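PDB 7EHU: chitin oligosaccharide binding protein NagB2 from Paenibacillus sp. FPU-7, which binds short chitin oligosaccharides between the two lobes of a periplasmic-binding-protein-like fold, probably as the solute-receptor component of an ABC-type sugar importer. Local coordinates for residues N205-A210 / P300-K305; V294-F299 / G375-S380; Y318-H323 / K333-N338. All coordinates share one frame; numbering follows the deposited sequence.

Contact 1 of 3, residues N205-A210 / P300-K305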
ATOM      1  N   ASN A 205      -8.400   8.376  -0.295  1.00 10.28           N
ATOM      2  CA  ASN A 205      -8.472   7.942   1.098  1.00 10.56           C
ATOM      3  C   ASN A 205      -7.874   8.973   2.034  1.00 10.41           C
ATOM      4  O   ASN A 205      -8.506   9.336   3.037  1.00 11.68           O
ATOM      5  CB  ASN A 205      -8.147   6.434   1.152  1.00 13.48           C
ATOM      6  CG  ASN A 205      -8.044   5.781   2.532  1.00 11.54           C
ATOM      7  OD1 ASN A 205      -7.240   4.868   2.754  1.00 11.00           O
ATOM      8  ND2 ASN A 205      -8.688   6.391   3.525  1.00 10.85           N
ATOM      9  N   SER A 206      -6.729   9.552   1.681  1.00 10.67           N
ATOM     10  CA  SER A 206      -6.198  10.612   2.531  1.00 10.68           C
ATOM     11  C   SER A 206      -7.069  11.860   2.503  1.00 11.88           C
ATOM     12  O   SER A 206      -7.160  12.552   3.520  1.00 12.28           O
ATOM     13  CB  SER A 206      -4.731  10.902   2.229  1.00 10.87           C
ATOM     14  OG  SER A 206      -3.898   9.916   2.811  1.00 10.45           O
ATOM     15  N   LEU A 207      -7.728  12.146   1.373  1.00 11.30           N
ATOM     16  CA  LEU A 207      -8.657  13.269   1.311  1.00 12.30           C
ATOM     17  C   LEU A 207      -9.830  13.081   2.257  1.00 12.50           C
ATOM     18  O   LEU A 207     -10.148  13.979   3.037  1.00 12.75           O
ATOM     19  CB  LEU A 207      -9.159  13.479  -0.110  1.00 13.27           C
ATOM     20  CG  LEU A 207      -8.352  14.492  -0.911  1.00 14.84           C
ATOM     21  CD1 LEU A 207      -8.654  14.344  -2.404  1.00 16.89           C
ATOM     22  CD2 LEU A 207      -8.666  15.896  -0.451  1.00 16.61           C
ATOM     23  N   PHE A 208     -10.508  11.925   2.195  1.00 11.69           N
ATOM     24  CA  PHE A 208     -11.717  11.782   3.010  1.00 12.87           C
ATOM     25  C   PHE A 208     -11.406  11.566   4.486  1.00 12.58           C
ATOM     26  O   PHE A 208     -12.243  11.894   5.328  1.00 14.50           O
ATOM     27  CB  PHE A 208     -12.789  10.841   2.428  1.00 13.54           C
ATOM     28  CG  PHE A 208     -12.443   9.366   2.352  1.00 12.92           C
ATOM     29  CD1 PHE A 208     -12.348   8.573   3.488  1.00 15.21           C
ATOM     30  CD2 PHE A 208     -12.353   8.736   1.115  1.00 13.75           C
ATOM     31  CE1 PHE A 208     -12.109   7.202   3.370  1.00 15.15           C
ATOM     32  CE2 PHE A 208     -12.110   7.384   1.014  1.00 14.92           C
ATOM     33  CZ  PHE A 208     -11.987   6.631   2.133  1.00 14.75           C
ATOM     34  N   VAL A 209     -10.222  11.057   4.827  1.00 12.63           N
ATOM     35  CA  VAL A 209      -9.833  11.053   6.230  1.00 12.88           C
ATOM     36  C   VAL A 209      -9.498  12.471   6.672  1.00 14.00           C
ATOM     37  O   VAL A 209      -9.838  12.883   7.787  1.00 14.42           O
ATOM     38  CB  VAL A 209      -8.705  10.032   6.490  1.00 12.67           C
ATOM     39  CG1 VAL A 209      -8.107  10.212   7.893  1.00 12.75           C
ATOM     40  CG2 VAL A 209      -9.216   8.594   6.274  1.00 14.24           C
ATOM     41  N   ALA A 210      -8.865  13.256   5.795  1.00 14.21           N
ATOM     42  CA  ALA A 210      -8.574  14.647   6.134  1.00 15.82           C
ATOM     43  C   ALA A 210      -9.846  15.455   6.342  1.00 17.32           C
ATOM     44  O   ALA A 210      -9.872  16.359   7.185  1.00 19.56           O
ATOM     45  CB  ALA A 210      -7.722  15.309   5.047  1.00 15.16           C
ATOM     46  N   PRO A 300      -1.553  17.476   3.642  1.00 13.16           N
ATOM     47  CA  PRO A 300      -1.675  18.726   4.409  1.00 13.91           C
ATOM     48  C   PRO A 300      -2.967  18.823   5.216  1.00 14.82           C
ATOM     49  O   PRO A 300      -3.968  18.169   4.937  1.00 15.59           O
ATOM     50  CB  PRO A 300      -1.656  19.804   3.321  1.00 14.75           C
ATOM     51  CG  PRO A 300      -2.216  19.101   2.099  1.00 15.73           C
ATOM     52  CD  PRO A 300      -1.671  17.699   2.188  1.00 14.69           C
ATOM     53  N   ASN A 301      -2.944  19.698   6.213  1.00 14.93           N
ATOM     54  CA  ASN A 301      -4.063  19.847   7.145  1.00 15.75           C
ATOM     55  C   ASN A 301      -5.202  20.666   6.539  1.00 16.38           C
ATOM     56  O   ASN A 301      -5.011  21.818   6.117  1.00 18.02           O
ATOM     57  CB  ASN A 301      -3.573  20.480   8.449  1.00 16.30           C
ATOM     58  CG  ASN A 301      -2.659  19.567   9.254  1.00 18.22           C
ATOM     59  OD1 ASN A 301      -2.693  18.345   9.103  1.00 18.23           O
ATOM     60  ND2 ASN A 301      -1.807  20.157  10.067  1.00 20.07           N
ATOM     61  N   ILE A 302      -6.396  20.067   6.512  1.00 16.31           N
ATOM     62  CA  ILE A 302      -7.609  20.752   6.070  1.00 17.56           C
ATOM     63  C   ILE A 302      -8.310  21.462   7.218  1.00 18.86           C
ATOM     64  O   ILE A 302      -9.047  22.425   6.972  1.00 20.28           O
ATOM     65  CB  ILE A 302      -8.551  19.764   5.350  1.00 18.67           C
ATOM     66  CG1 ILE A 302      -8.010  19.465   3.948  1.00 18.48           C
ATOM     67  CG2 ILE A 302      -9.998  20.299   5.264  1.00 20.78           C
ATOM     68  CD1 ILE A 302      -8.722  18.354   3.216  1.00 18.67           C
ATOM     69  N   GLY A 303      -8.094  21.023   8.457  1.00 19.30           N
ATOM     70  CA  GLY A 303      -8.745  21.582   9.625  1.00 20.97           C
ATOM     71  C   GLY A 303      -9.807  20.626  10.125  1.00 23.87           C
ATOM     72  O   GLY A 303     -10.771  20.350   9.403  1.00 28.49           O
ATOM     73  N   GLY A 304      -9.652  20.100  11.336  1.00 23.27           N
ATOM     74  CA  GLY A 304     -10.607  19.143  11.856  1.00 23.47           C
ATOM     75  C   GLY A 304      -9.950  17.887  12.409  1.00 23.19           C
ATOM     76  O   GLY A 304      -8.739  17.849  12.668  1.00 22.99           O
ATOM     77  N   LYS A 305     -10.775  16.838  12.560  1.00 24.79           N
ATOM     78  CA  LYS A 305     -10.343  15.588  13.189  1.00 26.45           C
ATOM     79  C   LYS A 305      -9.343  14.804  12.353  1.00 24.48           C
ATOM     80  O   LYS A 305      -8.712  13.879  12.878  1.00 25.53           O
ATOM     81  CB  LYS A 305     -11.542  14.673  13.470  1.00 29.72           C
ATOM     82  CG  LYS A 305     -12.261  14.927  14.793  1.00 33.67           C
ATOM     83  CD  LYS A 305     -13.613  14.215  14.835  1.00 37.19           C
ATOM     84  CE  LYS A 305     -14.362  14.479  16.149  1.00 40.39           C
ATOM     85  NZ  LYS A 305     -14.000  13.517  17.241  1.00 42.35           N
TER
HETATM   86  O   HOH W   1      -6.824  17.421   7.749  1.00 19.85           O
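Apolar packing between Ile302 and one side of helix 197-212 makes up most of this contact. The delta methyl of Ile302 does the touching: its CD1 lies 3.7 Å from CB of Ala210 and, more loosely, 4.4 Å from CD2 of Leu207. With CG1 set beside the backbone N (chi1 -75°) and CD1 extended beyond it (chi2 171°), the side chain reaches from the loop to the helix. Alanine suits the near position because its single methyl lets the loop come close, while leucine, one turn earlier, sends a branched end to the same methyl. Trp170 and Arg238 also touch Ile302.

The polar part is a water bridge. One water accepts from Ile302 N at 3.0 Å and lies 3.3 Å from Ala210 O, to which it may donate, although other acceptors compete for its protons. Beyond Ile302 the loop turns through Gly303 and Gly304, at whose backbone angles a beta carbon would collide with the carbonyl oxygen before it, so only glycine fits comfortably.

The chemistry thus implies a divided contact: between these segments the direct touch is apolar, made by Ile302, and the polar link goes through water.

Contact 2 of 3, residues V294-F299 / G375-S380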
ATOM      1  N   VAL A 294      14.424  15.769  -4.685  1.00  9.43           N
ATOM      2  CA  VAL A 294      13.162  15.180  -4.243  1.00  9.05           C
ATOM      3  C   VAL A 294      13.015  15.352  -2.725  1.00  9.67           C
ATOM      4  O   VAL A 294      13.974  15.195  -1.957  1.00 10.44           O
ATOM      5  CB  VAL A 294      13.021  13.705  -4.708  1.00  9.87           C
ATOM      6  CG1 VAL A 294      14.179  12.821  -4.200  1.00 10.33           C
ATOM      7  CG2 VAL A 294      11.678  13.135  -4.331  1.00  9.22           C
ATOM      8  N   GLY A 295      11.808  15.702  -2.299  1.00  9.40           N
ATOM      9  CA  GLY A 295      11.434  15.815  -0.907  1.00  9.70           C
ATOM     10  C   GLY A 295      10.128  15.090  -0.663  1.00  9.32           C
ATOM     11  O   GLY A 295       9.612  14.373  -1.539  1.00  9.33           O
ATOM     12  N   TYR A 296       9.549  15.302   0.517  1.00  9.10           N
ATOM     13  CA  TYR A 296       8.350  14.578   0.902  1.00  9.45           C
ATOM     14  C   TYR A 296       7.568  15.404   1.902  1.00  9.47           C
ATOM     15  O   TYR A 296       8.164  16.071   2.748  1.00 10.27           O
ATOM     16  CB  TYR A 296       8.745  13.263   1.552  1.00  9.90           C
ATOM     17  CG  TYR A 296       7.630  12.304   1.856  1.00  9.56           C
ATOM     18  CD1 TYR A 296       7.197  11.388   0.907  1.00  8.78           C
ATOM     19  CD2 TYR A 296       7.037  12.265   3.118  1.00  9.59           C
ATOM     20  CE1 TYR A 296       6.226  10.468   1.201  1.00  9.69           C
ATOM     21  CE2 TYR A 296       6.065  11.346   3.422  1.00  9.74           C
ATOM     22  CZ  TYR A 296       5.657  10.450   2.454  1.00  9.25           C
ATOM     23  OH  TYR A 296       4.714   9.504   2.789  1.00  9.69           O
ATOM     24  N   PHE A 297       6.239  15.320   1.831  1.00  9.77           N
ATOM     25  CA  PHE A 297       5.392  15.880   2.873  1.00  9.69           C
ATOM     26  C   PHE A 297       4.148  15.020   3.048  1.00 10.13           C
ATOM     27  O   PHE A 297       3.606  14.473   2.079  1.00  9.98           O
ATOM     28  CB  PHE A 297       5.029  17.364   2.650  1.00 10.71           C
ATOM     29  CG  PHE A 297       4.378  17.688   1.331  1.00 10.40           C
ATOM     30  CD1 PHE A 297       5.142  17.981   0.212  1.00 10.79           C
ATOM     31  CD2 PHE A 297       2.979  17.763   1.228  1.00 10.83           C
ATOM     32  CE1 PHE A 297       4.541  18.329  -0.999  1.00 11.64           C
ATOM     33  CE2 PHE A 297       2.370  18.099   0.014  1.00 11.23           C
ATOM     34  CZ  PHE A 297       3.162  18.387  -1.099  1.00 11.03           C
ATOM     35  N   ARG A 298       3.707  14.909   4.297  1.00 10.67           N
ATOM     36  CA  ARG A 298       2.470  14.215   4.559  1.00 11.30           C
ATOM     37  C   ARG A 298       1.293  15.065   4.085  1.00 11.28           C
ATOM     38  O   ARG A 298       1.406  16.263   3.825  1.00 12.08           O
ATOM     39  CB  ARG A 298       2.355  13.841   6.030  1.00 16.21           C
ATOM     40  CG  ARG A 298       1.974  14.934   6.962  1.00 19.65           C
ATOM     41  CD  ARG A 298       1.522  14.347   8.327  1.00 22.17           C
ATOM     42  NE  ARG A 298       1.473  15.392   9.330  1.00 22.97           N
ATOM     43  CZ  ARG A 298       2.487  15.761  10.106  1.00 24.96           C
ATOM     44  NH1 ARG A 298       3.661  15.150  10.049  1.00 26.27           N
ATOM     45  NH2 ARG A 298       2.309  16.747  10.960  1.00 26.02           N
ATOM     46  N   PHE A 299       0.168  14.404   3.904  1.00 11.53           N
ATOM     47  CA  PHE A 299      -1.023  15.074   3.416  1.00 11.75           C
ATOM     48  C   PHE A 299      -1.284  16.327   4.259  1.00 12.54           C
ATOM     49  O   PHE A 299      -1.232  16.257   5.489  1.00 13.62           O
ATOM     50  CB  PHE A 299      -2.226  14.120   3.468  1.00 12.88           C
ATOM     51  CG  PHE A 299      -3.401  14.653   2.703  1.00 12.81           C
ATOM     52  CD1 PHE A 299      -4.311  15.517   3.309  1.00 13.78           C
ATOM     53  CD2 PHE A 299      -3.567  14.357   1.360  1.00 13.96           C
ATOM     54  CE1 PHE A 299      -5.352  16.061   2.592  1.00 15.23           C
ATOM     55  CE2 PHE A 299      -4.605  14.911   0.650  1.00 15.19           C
ATOM     56  CZ  PHE A 299      -5.495  15.757   1.271  1.00 15.95           C
ATOM     57  N   GLY A 375      10.578   9.542   7.129  1.00 19.00           N
ATOM     58  CA  GLY A 375      10.586   9.273   8.558  1.00 21.37           C
ATOM     59  C   GLY A 375      10.175  10.478   9.379  1.00 23.28           C
ATOM     60  O   GLY A 375       9.438  10.345  10.362  1.00 24.95           O
ATOM     61  N   GLU A 376      10.632  11.672   8.986  1.00 24.48           N
ATOM     62  CA  GLU A 376      10.287  12.882   9.728  1.00 26.64           C
ATOM     63  C   GLU A 376       8.798  13.185   9.616  1.00 25.63           C
ATOM     64  O   GLU A 376       8.165  13.593  10.600  1.00 26.65           O
ATOM     65  CB  GLU A 376      11.138  14.053   9.232  1.00 29.34           C
ATOM     66  CG  GLU A 376      12.591  13.973   9.697  1.00 32.61           C
ATOM     67  CD  GLU A 376      13.523  14.910   8.951  1.00 35.22           C
ATOM     68  OE1 GLU A 376      14.684  15.037   9.385  1.00 35.58           O
ATOM     69  OE2 GLU A 376      13.105  15.516   7.940  1.00 37.69           O
ATOM     70  N   ALA A 377       8.218  12.963   8.433  1.00 24.79           N
ATOM     71  CA  ALA A 377       6.784  13.172   8.246  1.00 24.59           C
ATOM     72  C   ALA A 377       5.958  12.195   9.079  1.00 25.24           C
ATOM     73  O   ALA A 377       4.896  12.563   9.598  1.00 25.65           O
ATOM     74  CB  ALA A 377       6.457  13.045   6.752  1.00 24.42           C
ATOM     75  N   GLN A 378       6.415  10.944   9.204  1.00 26.25           N
ATOM     76  CA  GLN A 378       5.692   9.947   9.998  1.00 28.82           C
ATOM     77  C   GLN A 378       5.851  10.212  11.495  1.00 28.65           C
ATOM     78  O   GLN A 378       4.872  10.140  12.256  1.00 29.52           O
ATOM     79  CB  GLN A 378       6.213   8.547   9.642  1.00 32.98           C
ATOM     80  CG  GLN A 378       5.421   7.354  10.206  1.00 37.34           C
ATOM     81  CD  GLN A 378       6.057   6.681  11.409  1.00 41.72           C
ATOM     82  OE1 GLN A 378       7.177   7.003  11.808  1.00 42.95           O
ATOM     83  NE2 GLN A 378       5.337   5.723  11.988  1.00 43.42           N
ATOM     84  N   ALA A 379       7.075  10.545  11.924  1.00 27.90           N
ATOM     85  CA  ALA A 379       7.371  10.735  13.340  1.00 28.90           C
ATOM     86  C   ALA A 379       6.637  11.937  13.912  1.00 29.62           C
ATOM     87  O   ALA A 379       6.203  11.907  15.072  1.00 31.33           O
ATOM     88  CB  ALA A 379       8.877  10.905  13.522  1.00 28.96           C
ATOM     89  N   SER A 380       6.515  13.017  13.140  1.00 28.97           N
ATOM     90  CA  SER A 380       5.856  14.213  13.650  1.00 28.75           C
ATOM     91  C   SER A 380       4.336  14.156  13.521  1.00 26.56           C
ATOM     92  O   SER A 380       3.670  15.082  13.987  1.00 27.55           O
ATOM     93  CB  SER A 380       6.352  15.453  12.901  1.00 30.22           C
ATOM     94  OG  SER A 380       6.369  15.190  11.515  1.00 30.62           O
TER
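Arg298 takes the first torsion that places CG between its backbone N and carbonyl carbon (chi1 78°), and from there the chain runs extended to NE, carrying the guanidinium to the last turn of helix 369-379. In Tyr296, chi1 of -172° turns the ring to the same helix. The motif is a helix packed on one face of the mixed sheet, at its edge strand 294-297, in one lobe of the solute-binding-protein fold.

Ala377 is the small residue that permits this approach. Its CB meets the Tyr296 ring at the edge, close to the ring plane, 3.8 Å from CE2, and also faces the root of the arginine, 4.2 Å from Arg298 CB. Tyr296 also packs edge-to-face with Tyr152 and touches Val148 and, on the helix, Ile374.

Arginine suits its place because its long stem delivers several N-H groups. NH1 serves two acceptors, while NH2 bonds to Asn308 OD1, so both nitrogens help fix the group's rotation. Ala377 O accepts from Arg298 NH1 at 2.9 Å on a lone pair in the carbonyl plane, though the bond is bent, 131° at the hydrogen. Ser380 OG receives Arg298 NH1 at 3.1 Å, nearly within the guanidinium plane, and donates in turn to Glu376 O at 2.6 Å.

Contact 3 of 3, residues Y318-H323 / K333-N338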
ATOM      1  N   TYR A 318       3.367 -12.128   3.785  1.00  8.96           N
ATOM      2  CA  TYR A 318       3.017 -13.493   3.396  1.00  8.14           C
ATOM      3  C   TYR A 318       2.053 -14.109   4.409  1.00  8.41           C
ATOM      4  O   TYR A 318       2.209 -13.968   5.632  1.00  9.33           O
ATOM      5  CB  TYR A 318       4.282 -14.352   3.249  1.00  9.07           C
ATOM      6  CG  TYR A 318       5.051 -13.940   2.023  1.00  9.09           C
ATOM      7  CD1 TYR A 318       4.543 -14.188   0.755  1.00  8.97           C
ATOM      8  CD2 TYR A 318       6.258 -13.242   2.109  1.00  9.94           C
ATOM      9  CE1 TYR A 318       5.217 -13.765  -0.383  1.00  9.42           C
ATOM     10  CE2 TYR A 318       6.935 -12.827   0.982  1.00 10.50           C
ATOM     11  CZ  TYR A 318       6.412 -13.084  -0.253  1.00  9.63           C
ATOM     12  OH  TYR A 318       7.022 -12.646  -1.403  1.00 10.27           O
ATOM     13  N   GLY A 319       1.057 -14.801   3.851  1.00  8.05           N
ATOM     14  CA  GLY A 319       0.249 -15.752   4.576  1.00  8.75           C
ATOM     15  C   GLY A 319       0.457 -17.150   4.008  1.00  8.17           C
ATOM     16  O   GLY A 319       1.117 -17.339   2.972  1.00  8.60           O
ATOM     17  N   PHE A 320      -0.132 -18.128   4.696  1.00  7.99           N
ATOM     18  CA  PHE A 320       0.175 -19.532   4.474  1.00  8.97           C
ATOM     19  C   PHE A 320      -1.105 -20.343   4.478  1.00  9.26           C
ATOM     20  O   PHE A 320      -2.010 -20.085   5.272  1.00  9.70           O
ATOM     21  CB  PHE A 320       1.168 -20.023   5.545  1.00  9.55           C
ATOM     22  CG  PHE A 320       2.377 -19.134   5.613  1.00  9.15           C
ATOM     23  CD1 PHE A 320       3.437 -19.333   4.746  1.00 10.46           C
ATOM     24  CD2 PHE A 320       2.394 -18.031   6.450  1.00  9.48           C
ATOM     25  CE1 PHE A 320       4.511 -18.472   4.731  1.00 11.02           C
ATOM     26  CE2 PHE A 320       3.471 -17.158   6.443  1.00 10.28           C
ATOM     27  CZ  PHE A 320       4.540 -17.388   5.594  1.00 10.90           C
ATOM     28  N   SER A 321      -1.197 -21.317   3.580  1.00  9.75           N
ATOM     29  CA  SER A 321      -2.386 -22.156   3.557  1.00  9.21           C
ATOM     30  C   SER A 321      -2.495 -22.958   4.850  1.00  9.71           C
ATOM     31  O   SER A 321      -1.497 -23.443   5.383  1.00 10.96           O
ATOM     32  CB  SER A 321      -2.325 -23.095   2.357  1.00  9.83           C
ATOM     33  OG  SER A 321      -3.444 -23.954   2.409  1.00 10.99           O
ATOM     34  N   SER A 322      -3.727 -23.120   5.340  1.00 10.07           N
ATOM     35  CA  SER A 322      -3.957 -24.024   6.460  1.00 11.32           C
ATOM     36  C   SER A 322      -3.896 -25.491   6.042  1.00 12.31           C
ATOM     37  O   SER A 322      -3.838 -26.372   6.909  1.00 14.50           O
ATOM     38  CB  SER A 322      -5.333 -23.747   7.043  1.00 12.79           C
ATOM     39  OG  SER A 322      -6.301 -23.951   6.032  1.00 13.88           O
ATOM     40  N   HIS A 323      -3.877 -25.761   4.741  1.00 11.90           N
ATOM     41  CA  HIS A 323      -3.994 -27.107   4.197  1.00 13.86           C
ATOM     42  C   HIS A 323      -2.624 -27.638   3.786  1.00 17.12           C
ATOM     43  O   HIS A 323      -2.316 -27.829   2.615  1.00 22.73           O
ATOM     44  CB  HIS A 323      -4.959 -27.074   3.028  1.00 15.78           C
ATOM     45  CG  HIS A 323      -6.172 -26.243   3.301  1.00 18.30           C
ATOM     46  ND1 HIS A 323      -7.071 -26.541   4.310  1.00 19.60           N
ATOM     47  CD2 HIS A 323      -6.627 -25.113   2.707  1.00 19.40           C
ATOM     48  CE1 HIS A 323      -8.033 -25.632   4.309  1.00 20.54           C
ATOM     49  NE2 HIS A 323      -7.800 -24.771   3.337  1.00 20.45           N
ATOM     50  N   LYS A 333       7.791 -23.530   7.578  1.00 11.43           N
ATOM     51  CA  LYS A 333       8.449 -22.994   8.763  1.00 12.39           C
ATOM     52  C   LYS A 333       9.868 -22.546   8.435  1.00 11.14           C
ATOM     53  O   LYS A 333      10.326 -21.511   8.925  1.00 11.94           O
ATOM     54  CB  LYS A 333       8.474 -24.044   9.870  1.00 15.82           C
ATOM     55  CG  LYS A 333       7.124 -24.321  10.505  1.00 19.99           C
ATOM     56  CD  LYS A 333       7.270 -25.013  11.869  1.00 24.01           C
ATOM     57  CE  LYS A 333       6.339 -26.200  12.048  1.00 27.54           C
ATOM     58  NZ  LYS A 333       6.797 -27.059  13.181  1.00 29.06           N
ATOM     59  N   ALA A 334      10.583 -23.322   7.621  1.00 11.81           N
ATOM     60  CA  ALA A 334      11.939 -22.947   7.230  1.00 11.98           C
ATOM     61  C   ALA A 334      11.942 -21.663   6.412  1.00 11.44           C
ATOM     62  O   ALA A 334      12.829 -20.815   6.574  1.00 11.97           O
ATOM     63  CB  ALA A 334      12.617 -24.092   6.468  1.00 13.15           C
ATOM     64  N   PHE A 335      10.957 -21.503   5.531  1.00 11.12           N
ATOM     65  CA  PHE A 335      10.855 -20.272   4.767  1.00 10.66           C
ATOM     66  C   PHE A 335      10.637 -19.079   5.697  1.00  9.96           C
ATOM     67  O   PHE A 335      11.293 -18.038   5.555  1.00  9.93           O
ATOM     68  CB  PHE A 335       9.708 -20.350   3.755  1.00 11.30           C
ATOM     69  CG  PHE A 335       9.431 -19.026   3.091  1.00 10.59           C
ATOM     70  CD1 PHE A 335      10.261 -18.557   2.081  1.00 11.31           C
ATOM     71  CD2 PHE A 335       8.399 -18.222   3.520  1.00 11.18           C
ATOM     72  CE1 PHE A 335      10.048 -17.334   1.497  1.00 11.57           C
ATOM     73  CE2 PHE A 335       8.180 -16.980   2.929  1.00 11.48           C
ATOM     74  CZ  PHE A 335       9.015 -16.531   1.931  1.00 12.28           C
ATOM     75  N   ILE A 336       9.720 -19.211   6.662  1.00  9.54           N
ATOM     76  CA  ILE A 336       9.471 -18.119   7.604  1.00 10.02           C
ATOM     77  C   ILE A 336      10.760 -17.773   8.349  1.00  9.84           C
ATOM     78  O   ILE A 336      11.133 -16.601   8.486  1.00 10.21           O
ATOM     79  CB  ILE A 336       8.310 -18.464   8.558  1.00  9.51           C
ATOM     80  CG1 ILE A 336       6.986 -18.566   7.790  1.00 10.20           C
ATOM     81  CG2 ILE A 336       8.201 -17.459   9.709  1.00 10.02           C
ATOM     82  CD1 ILE A 336       5.897 -19.230   8.565  1.00 10.93           C
ATOM     83  N   LYS A 337      11.460 -18.808   8.820  1.00 11.05           N
ATOM     84  CA  LYS A 337      12.710 -18.624   9.543  1.00 11.13           C
ATOM     85  C   LYS A 337      13.727 -17.848   8.722  1.00 11.34           C
ATOM     86  O   LYS A 337      14.479 -17.018   9.264  1.00 12.10           O
ATOM     87  CB  LYS A 337      13.275 -19.996   9.917  1.00 13.08           C
ATOM     88  CG  LYS A 337      14.638 -19.949  10.600  1.00 15.52           C
ATOM     89  CD  LYS A 337      15.293 -21.324  10.755  1.00 17.80           C
ATOM     90  CE  LYS A 337      15.636 -21.940   9.435  1.00 21.38           C
ATOM     91  NZ  LYS A 337      17.047 -21.641   9.014  1.00 23.29           N
ATOM     92  N   ASN A 338      13.788 -18.131   7.421  1.00 10.98           N
ATOM     93  CA  ASN A 338      14.815 -17.553   6.575  1.00 11.84           C
ATOM     94  C   ASN A 338      14.414 -16.235   5.950  1.00 10.48           C
ATOM     95  O   ASN A 338      15.297 -15.455   5.588  1.00 11.22           O
ATOM     96  CB  ASN A 338      15.223 -18.555   5.501  1.00 11.92           C
ATOM     97  CG  ASN A 338      16.001 -19.728   6.080  1.00 14.35           C
ATOM     98  OD1 ASN A 338      16.676 -19.584   7.101  1.00 16.53           O
ATOM     99  ND2 ASN A 338      15.937 -20.879   5.428  1.00 14.34           N
TER
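Phe320 and Ile336 form the tight part of this contact. The isoleucine lays its CD1 over one face of the phenylalanine ring in a CH-pi contact, 4.0 Å from the ring centroid and 20° off the normal, while its CG1 comes within 3.5 Å of Phe320 CZ. CG1 stands beside the backbone N (chi1 -66°) and CD1 continues outward, which brings the ethyl branch to the ring. Isoleucine suits the position: the ethyl branch supplies a methyl for the face and a CG1 for CZ, while CG2 stays off the ring. Leu121 and Leu123 touch Ile336 as well, extending the apolar cluster beyond the strand.

Phe335 packs less closely. It turns its edge to the face of Tyr318 in a T-shaped pair, with ring centroids 5.8 Å apart and planes at 85°, and the nearest carbons, Tyr318 CD2 and Phe335 CE2, are 4.3 Å apart. Phe335 CD2 also meets the edge of the Phe320 ring, 4.1 Å from CE1. Large side chains, two phenylalanines, a tyrosine and an isoleucine, are needed to span the 11.0 Å between the axes of strand 318-320 and helix 333-338. Phe339 joins the cluster, meeting both Tyr318 and Phe335.

Openness on the helix is limited to the partly exposed Lys333 and Lys337. Lys337 gives NZ to Asn338 OD1 at 2.8 Å, and both residues meet Glu60 of helix 44-60, the lysine in a salt bridge. Past the strand, the chain bends through an ST turn in which Ser321 OG accepts from His323 N, and leads to the exposed His323.

A helix running nearly antiparallel to the strand before it, and covering one face of the sheet, is a beta-alpha unit of the alpha/beta lobe; the side chain of Tyr318 is about 6 Å from a bound N-acetylglucosamine.

Following the chain from the N terminus, helix 197-212 comes first. Contact 1 closes a long loop when residues 300-305 return to it. Contact 2 opens just before that closure, at strand 294-297, and closes only at helix 369-379, so contacts 1 and 2 cross. Phe299, at the end of segment 294-299, packs on Ser206, Leu207 and Ala210, joining the two directly. Contact 3 is a short-range closure lying wholly within the span of contact 2. Its centre is about 38 Å from that of contact 1, on the opposite side of the chain's centre. Contacts 2 and 3 are tied by one sheet, in which strands 294-297 and 309-320 both pair with strand 138-154.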